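PDB 4TR9: fructose-bisphosphate aldolase from Plasmodium falciparum, which belongs to the fructose-bisphosphate aldolase family, whose subunits are built as TIM barrels, and is modelled here as a four-chain assembly. Local coordinates for residues I206-C209 against A210-Q214; S218-F221 against K222-E226; R262-R265 against R266-P270. All blocks are in the same frame, centred on the assembly; numbering follows the deposited sequence. Where two conformers were deposited one is given.

In the fold
Following the chain from the N terminus, strand 191-198 of the barrel leads into helix 206-226, whose first turns hold contact 1 and whose last turns hold contact 2, their centres about 18 Å apart. Contact 3 comes later, at the end of helix 253-267. All three are local, each closing turns of its own helix rather than a long loop, and they follow in series without nesting or crossing. Contacts 1 and 2 do not pack on each other directly, but contact 3 touches both, its centre about 13 Å from each: Thr263 meets Thr213, and Val268 meets Phe221. Neighbouring outer helices are thereby joined, and all three contacts touch the second subunit.

Contact 1. Residues I206-C209 against A210-Q214; sequences IEVC and AVVTQ
The first turns of helix 206-226, the helix that carries the chain from strand 191-198 to strand 235-236 in the TIM barrel, are closed where Ile206-Cys209 meets Ala210-Gln214. Four successive i to i+4 backbone bonds run along it: Ala210 N to Ile206 O, Val211 N to Glu207 O, Val212 N to Val208 O at 3.0 Å, and Thr213 N to Cys209 O at 2.9 Å. At Cys209 a side chain joins in. Thr213 OG1 donates to Cys209 O at 2.6 Å, so this carbonyl oxygen is gripped twice by one residue, the hydroxyl and the amide arriving from opposite faces of the carbonyl plane. Thr213 places OG1 beside its own backbone N (chi1 -56°), which turns the hydroxyl back to the preceding turn. Cys209 SG, anti to its backbone N (chi1 180°) and beside its carbonyl carbon, lies 3.7 Å from Thr213 OG1.

On another flank, Val208 and Val212 form an apolar step one turn apart, Val208 CG1 lying 4.2 Å from Val212 CG2. That same Val212 CG2 branch also rests 3.3 Å from Val208 O, and Val211 CG2 likewise lies close to Glu207 O. The methyl CB of Ala210 approaches Glu207 O at 3.6 Å.

Ala210 and Thr213 pack on Thr263 of helix 253-267, and Val212 and Thr213 reach Ile198 of barrel strand 191-198, while Val208 touches Glu6 and Val212 touches Tyr7, both of the second subunit. A bond back to the i-4 carbonyl is a familiar way for a buried threonine hydroxyl to find a partner within its own helix, here the crossover helix of a beta-alpha-beta unit.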
ATOM      1  N   ILE A 206      -8.411 -12.548  24.440  1.00 53.69           N
ATOM      2  CA  ILE A 206      -7.865 -11.205  24.585  1.00 48.74           C
ATOM      3  C   ILE A 206      -6.578 -11.055  23.770  1.00 44.49           C
ATOM      4  O   ILE A 206      -6.196  -9.947  23.391  1.00 43.55           O
ATOM      5  CB  ILE A 206      -7.605 -10.867  26.075  1.00 50.26           C
ATOM      6  CG1 ILE A 206      -7.277  -9.383  26.253  1.00 40.99           C
ATOM      7  CG2 ILE A 206      -6.517 -11.759  26.655  1.00 47.56           C
ATOM      8  CD1 ILE A 206      -7.175  -8.952  27.701  1.00 41.66           C
ATOM      9  N   GLU A 207      -5.926 -12.178  23.484  1.00 44.50           N
ATOM     10  CA  GLU A 207      -4.721 -12.174  22.663  1.00 41.35           C
ATOM     11  C   GLU A 207      -5.063 -11.854  21.212  1.00 43.80           C
ATOM     12  O   GLU A 207      -4.314 -11.159  20.526  1.00 44.13           O
ATOM     13  CB  GLU A 207      -3.997 -13.519  22.750  1.00 49.26           C
ATOM     14  CG  GLU A 207      -3.369 -13.817  24.107  1.00 56.22           C
ATOM     15  CD  GLU A 207      -4.377 -14.284  25.144  1.00 70.78           C
ATOM     16  OE1 GLU A 207      -5.576 -14.399  24.809  1.00 70.10           O
ATOM     17  OE2 GLU A 207      -3.968 -14.539  26.296  1.00 77.51           O
ATOM     18  N   VAL A 208      -6.199 -12.368  20.753  1.00 47.68           N
ATOM     19  CA  VAL A 208      -6.671 -12.109  19.399  1.00 47.64           C
ATOM     20  C   VAL A 208      -7.010 -10.633  19.225  1.00 40.27           C
ATOM     21  O   VAL A 208      -6.660 -10.019  18.216  1.00 37.67           O
ATOM     22  CB  VAL A 208      -7.908 -12.964  19.058  1.00 55.50           C
ATOM     23  CG1 VAL A 208      -8.448 -12.604  17.682  1.00 48.69           C
ATOM     24  CG2 VAL A 208      -7.563 -14.444  19.129  1.00 62.92           C
ATOM     25  N   CYS A 209      -7.683 -10.068  20.223  1.00 44.01           N
ATOM     26  CA  CYS A 209      -8.065  -8.661  20.193  1.00 36.19           C
ATOM     27  C   CYS A 209      -6.844  -7.749  20.120  1.00 34.74           C
ATOM     28  O   CYS A 209      -6.875  -6.714  19.457  1.00 36.39           O
ATOM     29  CB  CYS A 209      -8.905  -8.308  21.421  1.00 38.27           C
ATOM     30  SG  CYS A 209      -9.431  -6.579  21.488  1.00 39.34           S
ATOM     31  N   ALA A 210      -5.772  -8.140  20.800  1.00 39.19           N
ATOM     32  CA  ALA A 210      -4.536  -7.365  20.788  1.00 38.25           C
ATOM     33  C   ALA A 210      -3.914  -7.345  19.396  1.00 38.11           C
ATOM     34  O   ALA A 210      -3.499  -6.294  18.907  1.00 33.89           O
ATOM     35  CB  ALA A 210      -3.548  -7.924  21.799  1.00 40.58           C
ATOM     36  N   VAL A 211      -3.858  -8.512  18.762  1.00 37.82           N
ATOM     37  CA  VAL A 211      -3.282  -8.638  17.428  1.00 39.95           C
ATOM     38  C   VAL A 211      -4.084  -7.840  16.404  1.00 38.64           C
ATOM     39  O   VAL A 211      -3.517  -7.156  15.551  1.00 38.15           O
ATOM     40  CB  VAL A 211      -3.214 -10.113  16.984  1.00 43.42           C
ATOM     41  CG1 VAL A 211      -2.692 -10.219  15.562  1.00 45.36           C
ATOM     42  CG2 VAL A 211      -2.339 -10.913  17.935  1.00 45.23           C
ATOM     43  N   VAL A 212      -5.407  -7.926  16.502  1.00 43.68           N
ATOM     44  CA  VAL A 212      -6.292  -7.205  15.594  1.00 39.32           C
ATOM     45  C   VAL A 212      -6.191  -5.696  15.802  1.00 39.00           C
ATOM     46  O   VAL A 212      -6.064  -4.938  14.840  1.00 40.84           O
ATOM     47  CB  VAL A 212      -7.759  -7.645  15.770  1.00 44.45           C
ATOM     48  CG1 VAL A 212      -8.690  -6.744  14.972  1.00 41.21           C
ATOM     49  CG2 VAL A 212      -7.929  -9.098  15.355  1.00 48.30           C
ATOM     50  N   THR A 213      -6.244  -5.266  17.058  1.00 37.93           N
ATOM     51  CA  THR A 213      -6.163  -3.846  17.382  1.00 33.50           C
ATOM     52  C   THR A 213      -4.833  -3.257  16.924  1.00 35.33           C
ATOM     53  O   THR A 213      -4.784  -2.146  16.398  1.00 34.79           O
ATOM     54  CB  THR A 213      -6.336  -3.599  18.892  1.00 30.67           C
ATOM     55  OG1 THR A 213      -7.575  -4.170  19.331  1.00 35.77           O
ATOM     56  CG2 THR A 213      -6.337  -2.109  19.194  1.00 26.57           C
ATOM     57  N   GLN A 214      -3.759  -4.015  17.117  1.00 38.16           N
ATOM     58  CA  GLN A 214      -2.433  -3.589  16.688  1.00 35.70           C
ATOM     59  C   GLN A 214      -2.371  -3.438  15.170  1.00 38.73           C
ATOM     60  O   GLN A 214      -1.747  -2.511  14.653  1.00 40.03           O
ATOM     61  CB  GLN A 214      -1.373  -4.583  17.168  1.00 40.21           C
ATOM     62  CG  GLN A 214       0.039  -4.263  16.709  1.00 48.53           C
ATOM     63  CD  GLN A 214       1.064  -5.229  17.268  1.00 49.31           C
ATOM     64  OE1 GLN A 214       0.804  -5.935  18.243  1.00 46.43           O
ATOM     65  NE2 GLN A 214       2.239  -5.265  16.650  1.00 51.16           N
TER

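Contact 2. Residues S218-F221 against K222-E226; sequences SCVF and KALQE
Ser218 O accepts from Lys222 N at 3.2 Å, and Lys222 CB closes in on the same oxygen. Cys219 O takes Ala223 N at 3.0 Å, while the Cys219 side chain turns to helix 168-187. Val220 O receives Leu224 N at 2.9 Å. Val220 and Leu224 lie side by side, pointing the same way, with Val220 CG1 4.2 Å from Leu224 CD1. This is the final part of helix 206-226, the crossover helix between strands 191-198 and 235-236 of the barrel, and Val220 faces the sheet at Val194 and Pro196. Phe221 closes the sequence. Its ring crosses Leu224 at a slant, Phe221 CD1 being 4.1 Å from Leu224 CD1; with Leu224 CG set beside its own backbone N (chi1 -80°) and CD1 carried straight on from there (chi2 -177°), this methyl can touch both Val220 CG1 and the ring. The ring also packs on Val268 and Pro269, beyond helix 253-267. Phe221 O accepts from Gln225 N at 3.0 Å and has Gln225 CG 3.2 Å away, while Gln225 NE2 bonds to Arg266 O of the second subunit.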
ATOM      1  N   SER A 218      -2.194   0.290  13.200  1.00 34.21           N
ATOM      2  CA  SER A 218      -1.069   0.479  12.294  0.59 35.40           C
ATOM      3  C   SER A 218      -1.536   1.056  10.962  1.00 36.68           C
ATOM      4  O   SER A 218      -0.881   1.920  10.382  1.00 38.39           O
ATOM      5  CB  SER A 218      -0.331  -0.842  12.067  0.59 39.67           C
ATOM      6  OG  SER A 218       0.715  -0.686  11.126  0.59 37.44           O
ATOM      7  N   CYS A 219      -2.677   0.570  10.485  1.00 32.68           N
ATOM      8  CA  CYS A 219      -3.241   1.032   9.223  1.00 39.26           C
ATOM      9  C   CYS A 219      -3.911   2.393   9.383  1.00 39.00           C
ATOM     10  O   CYS A 219      -3.898   3.214   8.464  1.00 34.44           O
ATOM     11  CB  CYS A 219      -4.241   0.012   8.679  1.00 34.17           C
ATOM     12  SG  CYS A 219      -4.905   0.415   7.048  1.00 86.43           S
ATOM     13  N   VAL A 220      -4.497   2.628  10.554  1.00 35.29           N
ATOM     14  CA  VAL A 220      -5.159   3.897  10.838  1.00 36.91           C
ATOM     15  C   VAL A 220      -4.158   5.047  10.821  1.00 32.39           C
ATOM     16  O   VAL A 220      -4.349   6.034  10.113  1.00 36.18           O
ATOM     17  CB  VAL A 220      -5.886   3.869  12.198  1.00 33.00           C
ATOM     18  CG1 VAL A 220      -6.254   5.278  12.638  1.00 35.33           C
ATOM     19  CG2 VAL A 220      -7.127   2.992  12.118  1.00 30.79           C
ATOM     20  N   PHE A 221      -3.085   4.910  11.594  1.00 37.33           N
ATOM     21  CA  PHE A 221      -2.054   5.940  11.648  1.00 37.33           C
ATOM     22  C   PHE A 221      -1.322   6.075  10.318  1.00 42.04           C
ATOM     23  O   PHE A 221      -0.870   7.163   9.961  1.00 39.94           O
ATOM     24  CB  PHE A 221      -1.057   5.646  12.770  1.00 32.67           C
ATOM     25  CG  PHE A 221      -1.534   6.074  14.126  1.00 34.82           C
ATOM     26  CD1 PHE A 221      -1.319   7.367  14.571  1.00 31.92           C
ATOM     27  CD2 PHE A 221      -2.205   5.189  14.953  1.00 37.43           C
ATOM     28  CE1 PHE A 221      -1.761   7.771  15.818  1.00 30.29           C
ATOM     29  CE2 PHE A 221      -2.649   5.585  16.201  1.00 37.20           C
ATOM     30  CZ  PHE A 221      -2.426   6.877  16.634  1.00 33.08           C
ATOM     31  N   LYS A 222      -1.203   4.970   9.590  1.00 30.93           N
ATOM     32  CA  LYS A 222      -0.605   5.006   8.262  1.00 34.58           C
ATOM     33  C   LYS A 222      -1.419   5.922   7.361  1.00 31.79           C
ATOM     34  O   LYS A 222      -0.876   6.819   6.721  1.00 35.94           O
ATOM     35  CB  LYS A 222      -0.517   3.603   7.659  1.00 37.74           C
ATOM     36  CG  LYS A 222       0.105   3.558   6.271  1.00 35.14           C
ATOM     37  CD  LYS A 222       1.492   4.179   6.265  1.00 40.74           C
ATOM     38  CE  LYS A 222       2.234   3.872   4.973  1.00 41.41           C
ATOM     39  NZ  LYS A 222       1.517   4.368   3.767  1.00 48.17           N
ATOM     40  N   ALA A 223      -2.729   5.699   7.332  1.00 33.90           N
ATOM     41  CA  ALA A 223      -3.630   6.534   6.549  1.00 36.59           C
ATOM     42  C   ALA A 223      -3.623   7.972   7.063  1.00 35.35           C
ATOM     43  O   ALA A 223      -3.809   8.915   6.294  1.00 33.09           O
ATOM     44  CB  ALA A 223      -5.040   5.966   6.575  1.00 27.43           C
ATOM     45  N   LEU A 224      -3.403   8.132   8.364  1.00 36.17           N
ATOM     46  CA  LEU A 224      -3.378   9.458   8.973  1.00 34.29           C
ATOM     47  C   LEU A 224      -2.198  10.290   8.483  1.00 37.03           C
ATOM     48  O   LEU A 224      -2.332  11.493   8.256  1.00 40.85           O
ATOM     49  CB  LEU A 224      -3.341   9.354  10.499  1.00 34.00           C
ATOM     50  CG  LEU A 224      -4.674   9.072  11.197  1.00 28.85           C
ATOM     51  CD1 LEU A 224      -4.499   9.068  12.707  1.00 31.96           C
ATOM     52  CD2 LEU A 224      -5.730  10.086  10.781  1.00 30.34           C
ATOM     53  N   GLN A 225      -1.046   9.650   8.315  1.00 39.41           N
ATOM     54  CA  GLN A 225       0.164  10.368   7.934  1.00 40.48           C
ATOM     55  C   GLN A 225       0.236  10.613   6.429  1.00 44.77           C
ATOM     56  O   GLN A 225       0.961  11.498   5.974  1.00 48.87           O
ATOM     57  CB  GLN A 225       1.404   9.609   8.409  1.00 35.64           C
ATOM     58  CG  GLN A 225       1.425   9.373   9.911  1.00 42.88           C
ATOM     59  CD  GLN A 225       2.810   9.506  10.508  1.00 39.10           C
ATOM     60  OE1 GLN A 225       3.768   9.851   9.816  1.00 58.77           O
ATOM     61  NE2 GLN A 225       2.922   9.238  11.804  1.00 34.76           N
ATOM     62  N   GLU A 226      -0.516   9.834   5.659  1.00 35.31           N
ATOM     63  CA  GLU A 226      -0.533  10.012   4.214  0.62 36.99           C
ATOM     64  C   GLU A 226      -1.414  11.194   3.821  1.00 34.24           C
ATOM     65  O   GLU A 226      -1.216  11.797   2.767  1.00 35.40           O
ATOM     66  CB  GLU A 226      -1.002   8.736   3.517  0.62 37.45           C
ATOM     67  CG  GLU A 226      -0.095   7.541   3.768  0.62 38.69           C
ATOM     68  CD  GLU A 226       1.377   7.916   3.759  0.62 40.53           C
ATOM     69  OE1 GLU A 226       1.880   8.342   2.697  0.62 42.01           O
ATOM     70  OE2 GLU A 226       2.030   7.793   4.816  0.62 41.61           O
TER

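Contact 3. Residues R262-R265 against R266-P270; sequences RTLR and RTVPP
Arg262 and Arg266, one turn apart at the C-terminal end of helix 253-267, an outer helix of the TIM barrel, carry the stacking. Their guanidinium groups lie nearly flat on each other, planes 9° apart and centres 4.0 Å apart, offset so that Arg266 NH2 sits over one face of Arg262 while Arg262 CD lies over one face of Arg266. The like charges come close, Arg262 NE standing 3.5 Å from Arg266 NH2. A salt bridge from Arg266 NE to Glu232 of the second subunit probably offsets part of this repulsion. Arg266 is extended from CG to NE, whereas Arg262 bends at chi3 (76°) to lay its end alongside.

Leu264 CD2 and Val268 CG2 make an apolar contact, 3.9 Å apart on side chains that point the same way; Leu264 also packs on Trp302.

Among the hydrogen bonds, Arg266 N bonds to Arg262 O, while Leu264 O takes two amides, Val268 N in its carbonyl plane at 2.7 Å and Thr267 N from well above that plane. Thr267 OG1, held between its own backbone N and carbonyl carbon (chi1 56°), donates to Thr263 O at 2.7 Å.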
ATOM      1  N   ARG A 262       0.571  -2.389  25.927  1.00 29.44           N
ATOM      2  CA  ARG A 262       1.482  -2.978  24.951  1.00 32.84           C
ATOM      3  C   ARG A 262       1.039  -2.670  23.523  1.00 32.65           C
ATOM      4  O   ARG A 262       1.862  -2.369  22.661  1.00 36.65           O
ATOM      5  CB  ARG A 262       1.581  -4.492  25.146  1.00 33.09           C
ATOM      6  CG  ARG A 262       2.641  -5.153  24.278  1.00 41.18           C
ATOM      7  CD  ARG A 262       2.580  -6.666  24.372  1.00 42.95           C
ATOM      8  NE  ARG A 262       1.462  -7.215  23.611  1.00 51.59           N
ATOM      9  CZ  ARG A 262       1.213  -8.512  23.483  1.00 55.65           C
ATOM     10  NH1 ARG A 262       0.173  -8.924  22.770  1.00 50.25           N
ATOM     11  NH2 ARG A 262       2.002  -9.401  24.070  1.00 60.96           N
ATOM     12  N   THR A 263      -0.267  -2.743  23.284  1.00 40.84           N
ATOM     13  CA  THR A 263      -0.820  -2.485  21.960  1.00 34.32           C
ATOM     14  C   THR A 263      -0.606  -1.034  21.538  1.00 35.60           C
ATOM     15  O   THR A 263      -0.273  -0.754  20.385  1.00 33.80           O
ATOM     16  CB  THR A 263      -2.326  -2.808  21.909  1.00 35.82           C
ATOM     17  OG1 THR A 263      -2.543  -4.155  22.347  1.00 39.81           O
ATOM     18  CG2 THR A 263      -2.863  -2.644  20.494  1.00 39.77           C
ATOM     19  N   LEU A 264      -0.791  -0.115  22.480  1.00 39.95           N
ATOM     20  CA  LEU A 264      -0.642   1.309  22.199  1.00 33.98           C
ATOM     21  C   LEU A 264       0.817   1.697  21.992  1.00 32.89           C
ATOM     22  O   LEU A 264       1.137   2.478  21.096  1.00 32.61           O
ATOM     23  CB  LEU A 264      -1.248   2.141  23.330  1.00 34.81           C
ATOM     24  CG  LEU A 264      -2.765   2.040  23.502  1.00 35.65           C
ATOM     25  CD1 LEU A 264      -3.234   2.916  24.654  1.00 37.19           C
ATOM     26  CD2 LEU A 264      -3.478   2.415  22.211  1.00 37.25           C
ATOM     27  N   ARG A 265       1.700   1.148  22.820  1.00 32.09           N
ATOM     28  CA  ARG A 265       3.124   1.455  22.729  1.00 37.49           C
ATOM     29  C   ARG A 265       3.723   0.962  21.415  1.00 37.24           C
ATOM     30  O   ARG A 265       4.694   1.529  20.917  1.00 39.02           O
ATOM     31  CB  ARG A 265       3.882   0.847  23.910  1.00 37.19           C
ATOM     32  CG  ARG A 265       3.604   1.527  25.241  1.00 33.27           C
ATOM     33  CD  ARG A 265       4.435   0.918  26.357  1.00 41.97           C
ATOM     34  NE  ARG A 265       5.866   1.027  26.094  1.00 46.08           N
ATOM     35  CZ  ARG A 265       6.609   2.078  26.423  1.00 45.33           C
ATOM     36  NH1 ARG A 265       7.905   2.090  26.146  1.00 48.95           N
ATOM     37  NH2 ARG A 265       6.056   3.120  27.029  1.00 37.48           N
ATOM     38  N   ARG A 266       3.136  -0.089  20.855  1.00 32.73           N
ATOM     39  CA  ARG A 266       3.630  -0.665  19.609  1.00 37.86           C
ATOM     40  C   ARG A 266       3.131   0.079  18.372  1.00 37.09           C
ATOM     41  O   ARG A 266       3.667  -0.105  17.280  1.00 37.13           O
ATOM     42  CB  ARG A 266       3.228  -2.139  19.506  1.00 41.55           C
ATOM     43  CG  ARG A 266       4.011  -3.082  20.404  1.00 42.01           C
ATOM     44  CD  ARG A 266       3.502  -4.509  20.252  1.00 46.01           C
ATOM     45  NE  ARG A 266       4.265  -5.465  21.050  1.00 50.16           N
ATOM     46  CZ  ARG A 266       3.981  -6.761  21.131  1.00 55.87           C
ATOM     47  NH1 ARG A 266       4.727  -7.560  21.881  1.00 57.39           N
ATOM     48  NH2 ARG A 266       2.947  -7.258  20.466  1.00 54.54           N
ATOM     49  N   THR A 267       2.112   0.916  18.537  1.00 37.84           N
ATOM     50  CA  THR A 267       1.443   1.506  17.381  1.00 40.67           C
ATOM     51  C   THR A 267       1.317   3.030  17.413  1.00 38.40           C
ATOM     52  O   THR A 267       1.347   3.676  16.365  1.00 36.95           O
ATOM     53  CB  THR A 267       0.026   0.916  17.212  1.00 40.02           C
ATOM     54  OG1 THR A 267      -0.716   1.098  18.424  1.00 43.30           O
ATOM     55  CG2 THR A 267       0.097  -0.569  16.891  1.00 41.89           C
ATOM     56  N   VAL A 268       1.175   3.605  18.605  1.00 35.69           N
ATOM     57  CA  VAL A 268       0.860   5.028  18.725  1.00 38.24           C
ATOM     58  C   VAL A 268       2.078   5.907  19.007  1.00 36.07           C
ATOM     59  O   VAL A 268       2.665   5.832  20.085  1.00 36.34           O
ATOM     60  CB  VAL A 268      -0.177   5.276  19.841  1.00 34.83           C
ATOM     61  CG1 VAL A 268      -0.507   6.756  19.933  1.00 31.51           C
ATOM     62  CG2 VAL A 268      -1.435   4.459  19.593  1.00 33.44           C
ATOM     63  N   PRO A 269       2.451   6.757  18.035  1.00 38.62           N
ATOM     64  CA  PRO A 269       3.559   7.706  18.195  1.00 33.36           C
ATOM     65  C   PRO A 269       3.294   8.720  19.306  1.00 37.79           C
ATOM     66  O   PRO A 269       2.161   9.178  19.453  1.00 37.19           O
ATOM     67  CB  PRO A 269       3.630   8.402  16.829  1.00 38.44           C
ATOM     68  CG  PRO A 269       2.958   7.465  15.884  1.00 37.18           C
ATOM     69  CD  PRO A 269       1.871   6.817  16.683  1.00 33.59           C
ATOM     70  N   PRO A 270       4.336   9.067  20.081  1.00 36.96           N
ATOM     71  CA  PRO A 270       4.263   9.982  21.227  1.00 36.82           C
ATOM     72  C   PRO A 270       3.782  11.391  20.877  1.00 39.09           C
ATOM     73  O   PRO A 270       3.415  12.140  21.783  1.00 40.06           O
ATOM     74  CB  PRO A 270       5.710  10.026  21.729  1.00 36.71           C
ATOM     75  CG  PRO A 270       6.306   8.747  21.268  1.00 38.82           C
ATOM     76  CD  PRO A 270       5.680   8.487  19.934  1.00 37.30           C
TER